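Local coordinates for protein beta-agarase D (Zobellia galactanivorans, PDB 4ASM) that hydrolyses the beta-1,4 linkages between beta-D-galactose and 3,6-anhydro-L-galactose in agarose, cutting at random and retaining the anomeric configuration, through its GH16 catalytic domain, at residues E165-P170 and E326-Q331; M142-A147 and R336-A341; K182-H187 and D198-D203; W151-D156 and D320-V325; Q159-M164 and L233-D238. All blocks are in the same frame, centred on the assembly; numbering follows the deposited sequence.

Contact 1 of 5, residues E165-P170 and E326-Q331. With IMD (imidazole), chain C.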
# COMPACT_ATOMS: atom_id res chain seq x y z
N GLU A 165 3.22 0.11 1.68
CA GLU A 165 3.16 -1.17 2.38
C GLU A 165 4.50 -1.26 3.10
O GLU A 165 5.55 -1.38 2.45
CB GLU A 165 3.01 -2.33 1.40
CG GLU A 165 3.06 -3.70 2.04
CD GLU A 165 2.71 -4.78 1.05
OE1 GLU A 165 3.41 -4.86 0.02
OE2 GLU A 165 1.74 -5.55 1.28
N CYS A 166 4.48 -1.13 4.43
CA CYS A 166 5.71 -1.02 5.19
C CYS A 166 5.59 -1.81 6.49
O CYS A 166 4.64 -1.64 7.23
CB CYS A 166 5.99 0.46 5.49
SG CYS A 166 7.56 0.71 6.39
N TYR A 167 6.55 -2.70 6.73
CA TYR A 167 6.64 -3.45 7.98
C TYR A 167 7.76 -2.82 8.78
O TYR A 167 8.89 -3.32 8.81
CB TYR A 167 6.94 -4.94 7.70
CG TYR A 167 6.15 -5.46 6.51
CD1 TYR A 167 6.58 -5.20 5.22
CD2 TYR A 167 5.03 -6.25 6.69
CE1 TYR A 167 5.88 -5.65 4.11
CE2 TYR A 167 4.30 -6.73 5.57
CZ TYR A 167 4.76 -6.42 4.30
OH TYR A 167 4.09 -6.86 3.15
N GLY A 168 7.43 -1.68 9.40
CA GLY A 168 8.44 -0.71 9.79
C GLY A 168 9.26 -0.99 11.03
O GLY A 168 10.32 -0.38 11.23
N GLY A 169 8.77 -1.87 11.89
CA GLY A 169 9.48 -2.15 13.14
C GLY A 169 10.36 -3.37 13.01
O GLY A 169 9.94 -4.39 12.45
N PRO A 170 11.61 -3.29 13.49
CA PRO A 170 12.48 -4.45 13.41
C PRO A 170 12.11 -5.57 14.37
O PRO A 170 12.62 -6.67 14.22
CB PRO A 170 13.87 -3.89 13.76
CG PRO A 170 13.60 -2.71 14.60
CD PRO A 170 12.31 -2.11 14.05
N GLU A 326 -2.21 -4.90 8.69
CA GLU A 326 -2.32 -6.33 8.35
C GLU A 326 -1.23 -7.16 8.97
O GLU A 326 -0.07 -6.74 9.00
CB GLU A 326 -2.28 -6.55 6.83
CG GLU A 326 -3.49 -5.98 6.12
CD GLU A 326 -3.39 -6.11 4.60
OE1 GLU A 326 -2.44 -6.77 4.10
OE2 GLU A 326 -4.27 -5.55 3.91
N ASP A 327 -1.61 -8.35 9.42
CA ASP A 327 -0.69 -9.43 9.75
C ASP A 327 -0.74 -10.40 8.56
O ASP A 327 -1.62 -11.26 8.47
CB ASP A 327 -1.18 -10.11 11.04
CG ASP A 327 -0.13 -11.00 11.68
OD1 ASP A 327 0.83 -11.38 10.99
OD2 ASP A 327 -0.28 -11.34 12.88
N GLN A 328 0.20 -10.25 7.63
CA GLN A 328 0.15 -11.03 6.38
C GLN A 328 0.65 -12.45 6.56
O GLN A 328 1.47 -12.73 7.44
CB GLN A 328 0.90 -10.28 5.27
CG GLN A 328 0.26 -8.91 5.02
CD GLN A 328 0.96 -8.06 3.98
OE1 GLN A 328 0.44 -7.02 3.53
NE2 GLN A 328 2.15 -8.46 3.61
N SER A 329 0.19 -13.36 5.71
CA SER A 329 0.52 -14.77 5.85
C SER A 329 2.01 -15.04 5.90
O SER A 329 2.46 -15.80 6.75
CB SER A 329 -0.10 -15.59 4.72
OG SER A 329 -1.50 -15.44 4.70
N TRP A 330 2.78 -14.43 4.99
CA TRP A 330 4.23 -14.70 4.93
C TRP A 330 4.95 -14.26 6.21
O TRP A 330 5.84 -14.98 6.73
CB TRP A 330 4.86 -14.08 3.66
CG TRP A 330 4.94 -12.56 3.67
CD1 TRP A 330 3.90 -11.69 3.65
CD2 TRP A 330 6.13 -11.78 3.75
NE1 TRP A 330 4.37 -10.39 3.68
CE2 TRP A 330 5.74 -10.42 3.75
CE3 TRP A 330 7.50 -12.10 3.82
CZ2 TRP A 330 6.67 -9.37 3.82
CZ3 TRP A 330 8.42 -11.06 3.88
CH2 TRP A 330 7.99 -9.71 3.90
N GLN A 331 4.57 -13.10 6.74
CA GLN A 331 5.15 -12.62 7.98
C GLN A 331 4.76 -13.54 9.14
O GLN A 331 5.61 -13.91 9.95
CB GLN A 331 4.68 -11.19 8.26
CG GLN A 331 5.30 -10.10 7.37
CD GLN A 331 6.75 -9.77 7.75
OE1 GLN A 331 7.05 -8.73 8.38
NE2 GLN A 331 7.64 -10.64 7.38
N1 IMD C . -2.22 -4.46 -0.33
C2 IMD C . -3.16 -4.86 0.54
N3 IMD C . -2.61 -4.88 1.78
C4 IMD C . -1.32 -4.48 1.69
C5 IMD C . -1.08 -4.21 0.35
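The contact lines what is, by similarity, the substrate cleft of the GH16 domain, where Glu165 and Tyr167 of 165-170 meet Gln328, Trp330 and Gln331. By similarity Glu165 is the proton donor, and Glu326 binds substrate. The clearest geometry is aromatic: Trp330 points its edge at the face of Tyr167 in a T-shaped pair, with ring centroids 5.3 Å apart and planes at 89°. Trp330 CZ2 makes the closest approach, 3.5 Å from Tyr167 CZ. Gln331 adds its aliphatic part, CG lying 3.9 Å from Tyr167 CD2. The Gln328 side chain, extended beyond CG, crosses that of Tyr167 at about a right angle and brings its amide between the phenol hydroxyl and the carboxylate of Glu165. A bound imidazole, probably from the crystallisation liquor, marks the pocket: its N3 donates to Glu326 OE2 at 2.8 Å and 167°, while its C5 lies 3.3 Å from Glu165 OE2. Glu165 has CG anti to the backbone N (chi1 175°), and its other oxygen, OE1, is hydrogen-bonded to His184 ND1. Gln328 is the N-cap residue of helix 329-333. Strand 147-153 runs beside the contact, with Ala147 touching Tyr167 and Gln328 and Asp149 touching Glu165, and Phe179 of helix 177-180 meets Trp330 edge-to-face.

Contact 2 of 5, residues M142-A147 and R336-A341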
# COMPACT_ATOMS: atom_id res chain seq x y z
N MET A 142 3.82 2.43 11.85
CA MET A 142 3.84 1.69 13.12
C MET A 142 5.21 1.10 13.40
O MET A 142 5.81 0.45 12.54
CB MET A 142 2.85 0.56 13.13
CG MET A 142 1.44 0.98 13.08
SD MET A 142 0.35 -0.44 13.45
CE MET A 142 0.82 -1.45 12.03
N ASN A 143 5.65 1.28 14.65
CA ASN A 143 6.86 0.62 15.14
C ASN A 143 6.54 -0.84 15.51
O ASN A 143 6.60 -1.25 16.67
CB ASN A 143 7.44 1.37 16.34
CG ASN A 143 8.80 0.86 16.71
OD1 ASN A 143 9.52 0.33 15.85
ND2 ASN A 143 9.15 0.97 17.97
N SER A 144 6.18 -1.60 14.48
CA SER A 144 5.63 -2.96 14.60
C SER A 144 6.06 -3.75 13.40
O SER A 144 6.31 -3.18 12.34
CB SER A 144 4.11 -2.90 14.59
OG SER A 144 3.53 -4.18 14.75
N THR A 145 6.14 -5.07 13.55
CA THR A 145 6.43 -5.94 12.42
C THR A 145 5.21 -6.13 11.51
O THR A 145 5.33 -6.72 10.44
CB THR A 145 6.93 -7.31 12.88
OG1 THR A 145 5.89 -7.92 13.65
CG2 THR A 145 8.16 -7.14 13.77
N LEU A 146 4.04 -5.67 11.96
CA LEU A 146 2.83 -5.63 11.12
C LEU A 146 2.97 -4.65 9.98
O LEU A 146 3.80 -3.74 10.01
CB LEU A 146 1.62 -5.19 11.96
CG LEU A 146 1.23 -6.14 13.08
CD1 LEU A 146 0.23 -5.46 13.99
CD2 LEU A 146 0.68 -7.45 12.55
N ALA A 147 2.11 -4.83 8.97
CA ALA A 147 2.10 -3.95 7.80
C ALA A 147 1.28 -2.69 8.07
O ALA A 147 0.11 -2.78 8.49
CB ALA A 147 1.52 -4.69 6.60
N ARG A 336 7.49 -13.54 12.14
CA ARG A 336 7.87 -12.13 12.19
C ARG A 336 6.79 -11.22 12.76
O ARG A 336 7.11 -10.12 13.19
CB ARG A 336 8.45 -11.63 10.86
CG ARG A 336 9.87 -12.19 10.61
CD ARG A 336 10.56 -11.46 9.46
NE ARG A 336 9.85 -11.77 8.23
CZ ARG A 336 10.11 -12.81 7.44
NH1 ARG A 336 11.10 -13.67 7.71
NH2 ARG A 336 9.36 -13.00 6.38
N SER A 337 5.53 -11.70 12.83
CA SER A 337 4.40 -11.00 13.49
C SER A 337 4.71 -10.65 14.92
O SER A 337 5.53 -11.33 15.54
CB SER A 337 3.16 -11.89 13.63
OG SER A 337 2.84 -12.66 12.50
N PRO A 338 3.99 -9.67 15.48
CA PRO A 338 4.27 -9.21 16.85
C PRO A 338 4.23 -10.30 17.91
O PRO A 338 3.43 -11.24 17.81
CB PRO A 338 3.18 -8.18 17.12
CG PRO A 338 2.89 -7.63 15.75
CD PRO A 338 2.92 -8.85 14.86
N ASN A 339 5.10 -10.17 18.90
CA ASN A 339 5.03 -11.04 20.06
C ASN A 339 4.33 -10.34 21.23
O ASN A 339 4.01 -9.15 21.16
CB ASN A 339 6.40 -11.55 20.43
CG ASN A 339 7.42 -10.43 20.71
OD1 ASN A 339 7.13 -9.47 21.44
ND2 ASN A 339 8.63 -10.58 20.16
N ALA A 340 4.10 -11.09 22.30
CA ALA A 340 3.34 -10.56 23.43
C ALA A 340 4.00 -9.34 24.07
O ALA A 340 3.32 -8.37 24.41
CB ALA A 340 3.08 -11.66 24.46
N ALA A 341 5.33 -9.37 24.24
CA ALA A 341 6.04 -8.24 24.82
C ALA A 341 5.86 -6.97 23.98
O ALA A 341 5.60 -5.89 24.52
CB ALA A 341 7.54 -8.59 25.01
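Leu146 packs against the ring of Pro338, the two side chains crossing at about a right angle. From Leu146 CB the chain turns anti to the carbonyl carbon (chi1 -64°), which sets CG 3.5 Å from Pro338 CG, tighter than usual van der Waals contact. Of the two methyls, CD2 reaches Pro338 CD at 3.5 Å, and CD1 lies 3.9 Å from Pro338 CG, on its way to Val325 of strand 320-326. An alanine here would probably leave one side of the Pro338 ring without its packing partner and open a gap beside Val325. Pro338 CG also meets Ser144 OG at 3.6 Å. Thr145 OG1 is assigned as donor to Arg336 O, though the place of that oxygen is less sure. Beyond the contact, Ser337 OG bonds to Asp327 OD1. Ser144 OG accepts from Leu146 N at 3.2 Å and 165°, an ST turn that shapes the loop between strands 133-140 and 147-153 where it packs on the segment entering helix 340-343.

Contact 3 of 5, residues K182-H187 and D198-D203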
# COMPACT_ATOMS: atom_id res chain seq x y z
N LYS A 182 12.90 -0.82 4.85
CA LYS A 182 12.37 -0.63 3.50
C LYS A 182 10.89 -0.25 3.47
O LYS A 182 10.12 -0.56 4.40
CB LYS A 182 12.59 -1.91 2.67
CG LYS A 182 14.07 -2.34 2.58
CD LYS A 182 14.93 -1.26 1.88
CE LYS A 182 16.37 -1.72 1.54
NZ LYS A 182 17.20 -1.84 2.75
N ILE A 183 10.51 0.44 2.40
CA ILE A 183 9.09 0.66 2.10
C ILE A 183 8.83 -0.04 0.79
O ILE A 183 9.52 0.21 -0.20
CB ILE A 183 8.70 2.16 1.99
CG1 ILE A 183 9.14 2.95 3.23
CG2 ILE A 183 7.17 2.31 1.69
CD1 ILE A 183 8.86 4.43 3.17
N HIS A 184 7.86 -0.96 0.79
CA HIS A 184 7.49 -1.60 -0.47
C HIS A 184 6.63 -0.69 -1.31
O HIS A 184 5.53 -0.31 -0.89
CB HIS A 184 6.78 -2.93 -0.21
CG HIS A 184 6.70 -3.81 -1.42
ND1 HIS A 184 5.66 -4.69 -1.63
CD2 HIS A 184 7.51 -3.93 -2.50
CE1 HIS A 184 5.85 -5.34 -2.77
NE2 HIS A 184 6.96 -4.88 -3.32
N LEU A 185 7.16 -0.31 -2.47
CA LEU A 185 6.47 0.58 -3.41
C LEU A 185 5.85 -0.35 -4.45
O LEU A 185 6.57 -1.00 -5.22
CB LEU A 185 7.42 1.60 -4.04
CG LEU A 185 8.22 2.41 -3.01
CD1 LEU A 185 9.21 3.29 -3.75
CD2 LEU A 185 7.26 3.23 -2.16
N SER A 186 4.52 -0.48 -4.42
CA SER A 186 3.90 -1.65 -5.01
C SER A 186 2.53 -1.39 -5.65
O SER A 186 1.97 -0.31 -5.56
CB SER A 186 3.79 -2.72 -3.91
OG SER A 186 3.48 -4.02 -4.41
N HIS A 187 2.03 -2.44 -6.29
CA HIS A 187 0.68 -2.47 -6.84
C HIS A 187 0.37 -3.95 -6.98
O HIS A 187 1.24 -4.78 -6.78
CB HIS A 187 0.60 -1.75 -8.20
CG HIS A 187 1.18 -2.53 -9.34
ND1 HIS A 187 2.49 -2.40 -9.75
CD2 HIS A 187 0.62 -3.45 -10.17
CE1 HIS A 187 2.71 -3.19 -10.78
NE2 HIS A 187 1.59 -3.84 -11.07
N ASP A 198 -2.05 -13.71 -8.41
CA ASP A 198 -1.69 -12.42 -7.81
C ASP A 198 -0.30 -12.02 -8.30
O ASP A 198 0.65 -12.78 -8.15
CB ASP A 198 -1.71 -12.59 -6.29
CG ASP A 198 -1.33 -11.32 -5.53
OD1 ASP A 198 -1.15 -10.26 -6.14
OD2 ASP A 198 -1.21 -11.40 -4.29
N TYR A 199 -0.20 -10.86 -8.93
CA TYR A 199 1.10 -10.27 -9.27
C TYR A 199 1.33 -8.94 -8.54
O TYR A 199 0.44 -8.11 -8.47
CB TYR A 199 1.20 -10.00 -10.77
CG TYR A 199 2.51 -9.32 -11.09
CD1 TYR A 199 3.69 -10.05 -11.13
CD2 TYR A 199 2.57 -7.94 -11.28
CE1 TYR A 199 4.92 -9.44 -11.38
CE2 TYR A 199 3.80 -7.30 -11.53
CZ TYR A 199 4.96 -8.07 -11.58
OH TYR A 199 6.18 -7.48 -11.85
N GLN A 200 2.54 -8.77 -8.01
CA GLN A 200 3.02 -7.51 -7.45
C GLN A 200 4.52 -7.37 -7.78
O GLN A 200 5.20 -8.36 -8.04
CB GLN A 200 2.82 -7.50 -5.94
CG GLN A 200 3.71 -8.52 -5.23
CD GLN A 200 3.40 -8.60 -3.75
OE1 GLN A 200 2.93 -9.62 -3.24
NE2 GLN A 200 3.61 -7.51 -3.08
N PRO A 201 5.02 -6.12 -7.77
CA PRO A 201 6.45 -5.93 -7.99
C PRO A 201 7.31 -6.68 -6.98
O PRO A 201 7.08 -6.61 -5.77
CB PRO A 201 6.64 -4.42 -7.86
CG PRO A 201 5.27 -3.87 -8.26
CD PRO A 201 4.30 -4.84 -7.64
N ALA A 202 8.29 -7.40 -7.53
CA ALA A 202 9.21 -8.20 -6.75
C ALA A 202 10.67 -7.92 -7.13
O ALA A 202 11.56 -8.71 -6.80
CB ALA A 202 8.90 -9.69 -6.91
N ASP A 203 10.91 -6.82 -7.85
CA ASP A 203 12.29 -6.39 -8.08
C ASP A 203 12.87 -5.88 -6.77
O ASP A 203 12.16 -5.32 -5.91
CB ASP A 203 12.43 -5.36 -9.22
CG ASP A 203 11.60 -4.10 -9.03
OD1 ASP A 203 10.35 -4.21 -8.89
OD2 ASP A 203 12.19 -3.00 -9.09
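Pro201 forms the dense part of this contact, its ring packed on Ser186 and His187. Its CD lies 3.4 Å from Ser186 OG and sits over the His187 ring, 4.0 Å from the centroid and 27° off the normal, a CH-pi contact; its CG comes within 3.5 Å of His187 ND1. With His187 CG between backbone N and carbonyl carbon (chi1 76°), the imidazole is brought to the proline. Pro201 O, in turn, accepts from His184 NE2 at 3.0 Å, with a bent N-H...O angle of 143° but close to the imidazole plane. The segments belong to the hairpin of strands 183-191 and 197-199, here past its regular pairing: a CA-H...O contact joins Gln200 CA to His187 O at 3.3 Å, and the buried His187 N has no partner in the model. His184 also stacks on Trp207, while His187 NE2 donates to Ile303 O. Tyr199, though buried, packs more loosely on His187, CE2 to NE2 at 4.1 Å. The solvent side is Gln200, partly exposed and next to a bound di(hydroxyethyl)ether; even so its NE2 comes within 3.1 Å of His184 CE1, at the ring edge.

Contact 4 of 5, residues W151-D156 and D320-V325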
# COMPACT_ATOMS: atom_id res chain seq x y z
N TRP A 151 -3.51 2.23 0.55
CA TRP A 151 -3.56 1.64 -0.78
C TRP A 151 -4.87 1.90 -1.51
O TRP A 151 -5.81 2.45 -0.92
CB TRP A 151 -3.22 0.14 -0.69
CG TRP A 151 -4.03 -0.69 0.29
CD1 TRP A 151 -4.13 -0.51 1.65
CD2 TRP A 151 -4.80 -1.85 -0.02
NE1 TRP A 151 -4.93 -1.49 2.19
CE2 TRP A 151 -5.35 -2.32 1.18
CE3 TRP A 151 -5.09 -2.53 -1.21
CZ2 TRP A 151 -6.18 -3.45 1.23
CZ3 TRP A 151 -5.89 -3.65 -1.18
CH2 TRP A 151 -6.43 -4.12 0.05
N LEU A 152 -4.90 1.51 -2.78
CA LEU A 152 -6.06 1.70 -3.66
C LEU A 152 -6.47 0.34 -4.24
O LEU A 152 -5.59 -0.43 -4.68
CB LEU A 152 -5.71 2.66 -4.80
CG LEU A 152 -5.01 3.97 -4.46
CD1 LEU A 152 -4.65 4.73 -5.74
CD2 LEU A 152 -5.83 4.84 -3.51
N LEU A 153 -7.76 0.03 -4.25
CA LEU A 153 -8.22 -1.28 -4.73
C LEU A 153 -9.53 -1.13 -5.47
O LEU A 153 -10.47 -0.52 -4.93
CB LEU A 153 -8.38 -2.26 -3.57
CG LEU A 153 -8.82 -3.70 -3.86
CD1 LEU A 153 -7.81 -4.44 -4.76
CD2 LEU A 153 -9.07 -4.48 -2.56
N SER A 154 -9.61 -1.66 -6.69
CA SER A 154 -10.88 -1.57 -7.43
C SER A 154 -11.95 -2.38 -6.68
O SER A 154 -11.62 -3.39 -6.05
CB SER A 154 -10.70 -2.04 -8.89
OG SER A 154 -10.44 -3.42 -8.96
N PRO A 155 -13.20 -1.91 -6.70
CA PRO A 155 -14.29 -2.66 -6.04
C PRO A 155 -14.34 -4.15 -6.41
O PRO A 155 -14.71 -4.98 -5.58
CB PRO A 155 -15.55 -1.93 -6.53
CG PRO A 155 -15.10 -0.52 -6.67
CD PRO A 155 -13.66 -0.59 -7.18
N ASP A 156 -13.98 -4.50 -7.65
CA ASP A 156 -14.04 -5.91 -8.06
C ASP A 156 -12.79 -6.71 -7.73
O ASP A 156 -12.67 -7.88 -8.10
CB ASP A 156 -14.42 -6.03 -9.55
CG ASP A 156 -13.26 -5.75 -10.50
OD1 ASP A 156 -12.12 -5.40 -10.06
OD2 ASP A 156 -13.50 -5.87 -11.72
N ASP A 320 -11.08 2.19 -4.71
CA ASP A 320 -11.32 2.63 -3.34
C ASP A 320 -10.01 2.91 -2.63
O ASP A 320 -9.05 2.13 -2.75
CB ASP A 320 -12.04 1.53 -2.56
CG ASP A 320 -13.40 1.19 -3.15
OD1 ASP A 320 -14.18 2.13 -3.40
OD2 ASP A 320 -13.68 -0.01 -3.35
N ILE A 321 -9.98 3.99 -1.86
CA ILE A 321 -8.84 4.26 -0.96
C ILE A 321 -9.07 3.49 0.33
O ILE A 321 -10.13 3.64 0.97
CB ILE A 321 -8.70 5.75 -0.60
CG1 ILE A 321 -8.56 6.62 -1.84
CG2 ILE A 321 -7.50 5.95 0.34
CD1 ILE A 321 -8.83 8.11 -1.57
N ILE A 322 -8.09 2.66 0.69
CA ILE A 322 -8.15 1.84 1.89
C ILE A 322 -6.93 2.13 2.77
O ILE A 322 -5.80 2.27 2.28
CB ILE A 322 -8.18 0.33 1.53
CG1 ILE A 322 -9.43 0.03 0.66
CG2 ILE A 322 -8.15 -0.52 2.80
CD1 ILE A 322 -9.49 -1.36 0.08
N ILE A 323 -7.17 2.29 4.07
CA ILE A 323 -6.07 2.39 5.02
C ILE A 323 -6.27 1.29 6.02
O ILE A 323 -7.39 1.11 6.52
CB ILE A 323 -6.02 3.77 5.70
CG1 ILE A 323 -5.86 4.86 4.65
CG2 ILE A 323 -4.85 3.80 6.72
CD1 ILE A 323 -5.92 6.28 5.22
N ASN A 324 -5.22 0.54 6.32
CA ASN A 324 -5.37 -0.55 7.29
C ASN A 324 -4.05 -1.00 7.91
O ASN A 324 -2.99 -0.49 7.56
CB ASN A 324 -6.14 -1.76 6.69
CG ASN A 324 -5.29 -2.63 5.75
OD1 ASN A 324 -4.07 -2.58 5.76
ND2 ASN A 324 -5.95 -3.46 4.96
N VAL A 325 -4.16 -1.96 8.82
CA VAL A 325 -3.03 -2.68 9.34
C VAL A 325 -3.28 -4.16 9.01
O VAL A 325 -4.42 -4.62 9.06
CB VAL A 325 -2.91 -2.44 10.86
CG1 VAL A 325 -2.04 -3.51 11.57
CG2 VAL A 325 -2.39 -1.00 11.10
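The indole of Trp151 has Ile322 over one face, with CB 4.0 Å from the centroid of the five-membered ring and 18° off the normal, a CH-pi contact. The bound imidazole lies over the opposite face, its C2 3.4 Å from Trp151 CH2. At the edge, near the ring plane, Asn324 ND2 is 3.5 Å from Trp151 NE1 while bonding to Glu326 OE2. With CG between backbone N and carbonyl carbon (chi1 53°), the indole folds over toward Ile322. An alanine here would probably leave Ile322 without its aromatic cover and strip the imidazole-binding pocket of the flat wall beside Glu160. Strands 147-153 and 320-326 are antiparallel neighbours in the beta-jelly roll of GH16 enzymes. Trp151 with Ile322 and Leu153 with Asp320 are hydrogen-bonded pairs, each bonded both ways: Ile322 N to Trp151 O is 2.8 Å, and Asp320 N to Leu153 O is also 2.8 Å. Leu152 and Ile321 form the non-hydrogen-bonded pair between them and point to the other face, side by side, CD2 to CG1 3.7 Å, where strand 350-362 meets Ile321. On the Trp151 face, Leu153 CB touches Ile322 CD1 at 3.9 Å. Past the end of strand 147-153, Pro155 CG lies 3.6 Å from Asp320 OD2; the Asp320 carboxylate is held by a salt bridge to Arg128 and a hydrogen bond to His61.

Contact 5 of 5, residues Q159-M164 and L233-D238; sequences QEIDIM and LEYFVD. With IMD (imidazole), chain C.
Ile161 and Leu233 meet through methyl groups, Ile161 CD1 lying 3.8 Å from Leu233 CD2. Beside them Tyr235 turns a ring edge to the other backbone, its CE2 3.2 Å from Asp162 O, which lies near the ring plane. The Tyr235 hydroxyl is fixed by Ser186 O, an oxygen that also pairs with the backbone N of Asp162, so one carbonyl ties the phenol to the strand it touches. The axes of segments 159-162 and 233-237 approach to 9.7 Å, their directions 29° apart, a spacing that suits side-chain packing between facing layers of the jelly roll rather than backbone pairing. The sequence Glu160 to Glu165 is the Glu-Ile-Asp-Ile-Met-Glu signature of GH16, and Ile163 and Met164, both opposite Ile150, make its classic beta bulge. Glu160 and Asp162 direct their carboxylates away from Leu233 and Tyr235, into the cleft. Glu160, the nucleophile by similarity, extends with CG anti to the backbone N (chi1 167°) and accepts from imidazole N1 at OE2, 2.6 Å and 170°. That same OE2 is 2.5 Å from Asp162 OD1. Further out, Trp151 and His188 of the adjoining strands touch both Glu160 and Asp162, while Trp227 meets Ile161 and Val225 meets Ile163 and Tyr235.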
# COMPACT_ATOMS: atom_id res chain seq x y z
N GLN A 159 -7.70 -4.90 -9.59
CA GLN A 159 -6.65 -3.92 -9.85
C GLN A 159 -6.37 -3.14 -8.59
O GLN A 159 -7.29 -2.67 -7.93
CB GLN A 159 -7.06 -2.97 -10.97
CG GLN A 159 -7.36 -3.67 -12.32
CD GLN A 159 -7.73 -2.73 -13.47
OE1 GLN A 159 -8.28 -3.17 -14.50
NE2 GLN A 159 -7.44 -1.46 -13.32
N GLU A 160 -5.08 -2.97 -8.28
CA GLU A 160 -4.65 -2.35 -7.02
C GLU A 160 -3.40 -1.52 -7.23
O GLU A 160 -2.51 -1.92 -7.97
CB GLU A 160 -4.39 -3.44 -5.98
CG GLU A 160 -3.66 -2.98 -4.73
CD GLU A 160 -3.43 -4.12 -3.76
OE1 GLU A 160 -4.10 -5.17 -3.86
OE2 GLU A 160 -2.56 -3.93 -2.86
N ILE A 161 -3.36 -0.36 -6.60
CA ILE A 161 -2.15 0.48 -6.60
C ILE A 161 -1.88 0.82 -5.16
O ILE A 161 -2.75 1.36 -4.50
CB ILE A 161 -2.35 1.77 -7.42
CG1 ILE A 161 -2.49 1.42 -8.91
CG2 ILE A 161 -1.20 2.77 -7.18
CD1 ILE A 161 -3.19 2.51 -9.76
N ASP A 162 -0.69 0.49 -4.66
CA ASP A 162 -0.38 0.79 -3.28
C ASP A 162 0.31 2.14 -3.19
O ASP A 162 1.02 2.55 -4.11
CB ASP A 162 0.48 -0.30 -2.65
CG ASP A 162 -0.21 -1.63 -2.64
OD1 ASP A 162 -1.46 -1.66 -2.74
OD2 ASP A 162 0.49 -2.64 -2.57
N ILE A 163 0.06 2.83 -2.08
CA ILE A 163 0.82 4.02 -1.72
C ILE A 163 1.94 3.58 -0.78
O ILE A 163 3.12 3.82 -1.05
CB ILE A 163 -0.07 5.10 -1.12
CG1 ILE A 163 -0.95 5.70 -2.23
CG2 ILE A 163 0.78 6.21 -0.54
CD1 ILE A 163 -2.40 5.67 -1.99
N MET A 164 1.57 2.93 0.32
CA MET A 164 2.57 2.42 1.25
C MET A 164 2.22 1.00 1.70
O MET A 164 1.07 0.72 2.06
CB MET A 164 2.63 3.32 2.48
CG MET A 164 3.60 2.79 3.57
SD MET A 164 3.71 3.87 5.01
CE MET A 164 2.04 3.73 5.67
N LEU A 233 2.89 5.06 -12.94
CA LEU A 233 2.79 5.40 -11.51
C LEU A 233 4.08 6.06 -11.07
O LEU A 233 5.15 5.62 -11.47
CB LEU A 233 2.63 4.15 -10.65
CG LEU A 233 1.51 3.17 -10.96
CD1 LEU A 233 1.56 1.93 -10.04
CD2 LEU A 233 0.14 3.86 -10.87
N GLU A 234 3.97 7.08 -10.22
CA GLU A 234 5.16 7.71 -9.64
C GLU A 234 5.00 7.73 -8.13
O GLU A 234 3.89 8.03 -7.64
CB GLU A 234 5.30 9.15 -10.13
CG GLU A 234 5.42 9.29 -11.65
CD GLU A 234 5.10 10.69 -12.15
OE1 GLU A 234 4.76 11.58 -11.34
OE2 GLU A 234 5.21 10.89 -13.38
N TYR A 235 6.07 7.41 -7.40
CA TYR A 235 6.04 7.34 -5.94
C TYR A 235 6.89 8.44 -5.33
O TYR A 235 7.92 8.80 -5.89
CB TYR A 235 6.55 5.98 -5.44
CG TYR A 235 5.66 4.83 -5.81
CD1 TYR A 235 5.73 4.25 -7.07
CD2 TYR A 235 4.73 4.34 -4.91
CE1 TYR A 235 4.89 3.20 -7.42
CE2 TYR A 235 3.90 3.28 -5.23
CZ TYR A 235 3.98 2.73 -6.49
OH TYR A 235 3.13 1.69 -6.84
N PHE A 236 6.44 8.96 -4.18
CA PHE A 236 7.08 10.10 -3.51
C PHE A 236 7.16 9.82 -2.03
O PHE A 236 6.20 9.34 -1.43
CB PHE A 236 6.24 11.37 -3.72
CG PHE A 236 6.05 11.73 -5.16
CD1 PHE A 236 5.07 11.08 -5.91
CD2 PHE A 236 6.84 12.68 -5.78
CE1 PHE A 236 4.89 11.37 -7.27
CE2 PHE A 236 6.66 12.97 -7.14
CZ PHE A 236 5.68 12.32 -7.87
N VAL A 237 8.32 10.13 -1.43
CA VAL A 237 8.53 10.03 0.01
C VAL A 237 9.15 11.33 0.47
O VAL A 237 10.19 11.77 -0.07
CB VAL A 237 9.44 8.84 0.39
CG1 VAL A 237 9.66 8.82 1.92
CG2 VAL A 237 8.80 7.54 -0.04
N ASP A 238 8.50 11.95 1.44
CA ASP A 238 8.95 13.23 2.00
C ASP A 238 9.23 14.29 0.91
O ASP A 238 10.23 15.03 0.95
CB ASP A 238 10.16 13.00 2.91
CG ASP A 238 9.79 12.29 4.19
OD1 ASP A 238 8.60 12.29 4.56
OD2 ASP A 238 10.69 11.70 4.83
N1 IMD C . -2.22 -4.46 -0.33
C2 IMD C . -3.16 -4.86 0.54
N3 IMD C . -2.61 -4.88 1.78
C4 IMD C . -1.32 -4.48 1.69
C5 IMD C . -1.08 -4.21 0.35

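All five contacts are largely buried, but contacts 4 and 5 lie nearest the chain centre, while contact 2, about 17 Å from it, runs out to exposed alanines. Strand 159-166 serves contacts 1 and 5, and its neighbours 147-153 and 183-191 carry contacts 4 and 3. Contact 4 alone rests on regular backbone pairing; contact 5 is mainly apolar and ring-edge packing between layers, with the nucleophile on its far side. Contacts 1 and 3 are richer in polar and aromatic groups and share the Glu165-His184 bond. The imidazole bridges contacts 1 and 5 and covers Trp151 of contact 4. Contact 2 joins loops, tied to contact 1 by Asp327-Ser337 and Gly169-Ser144.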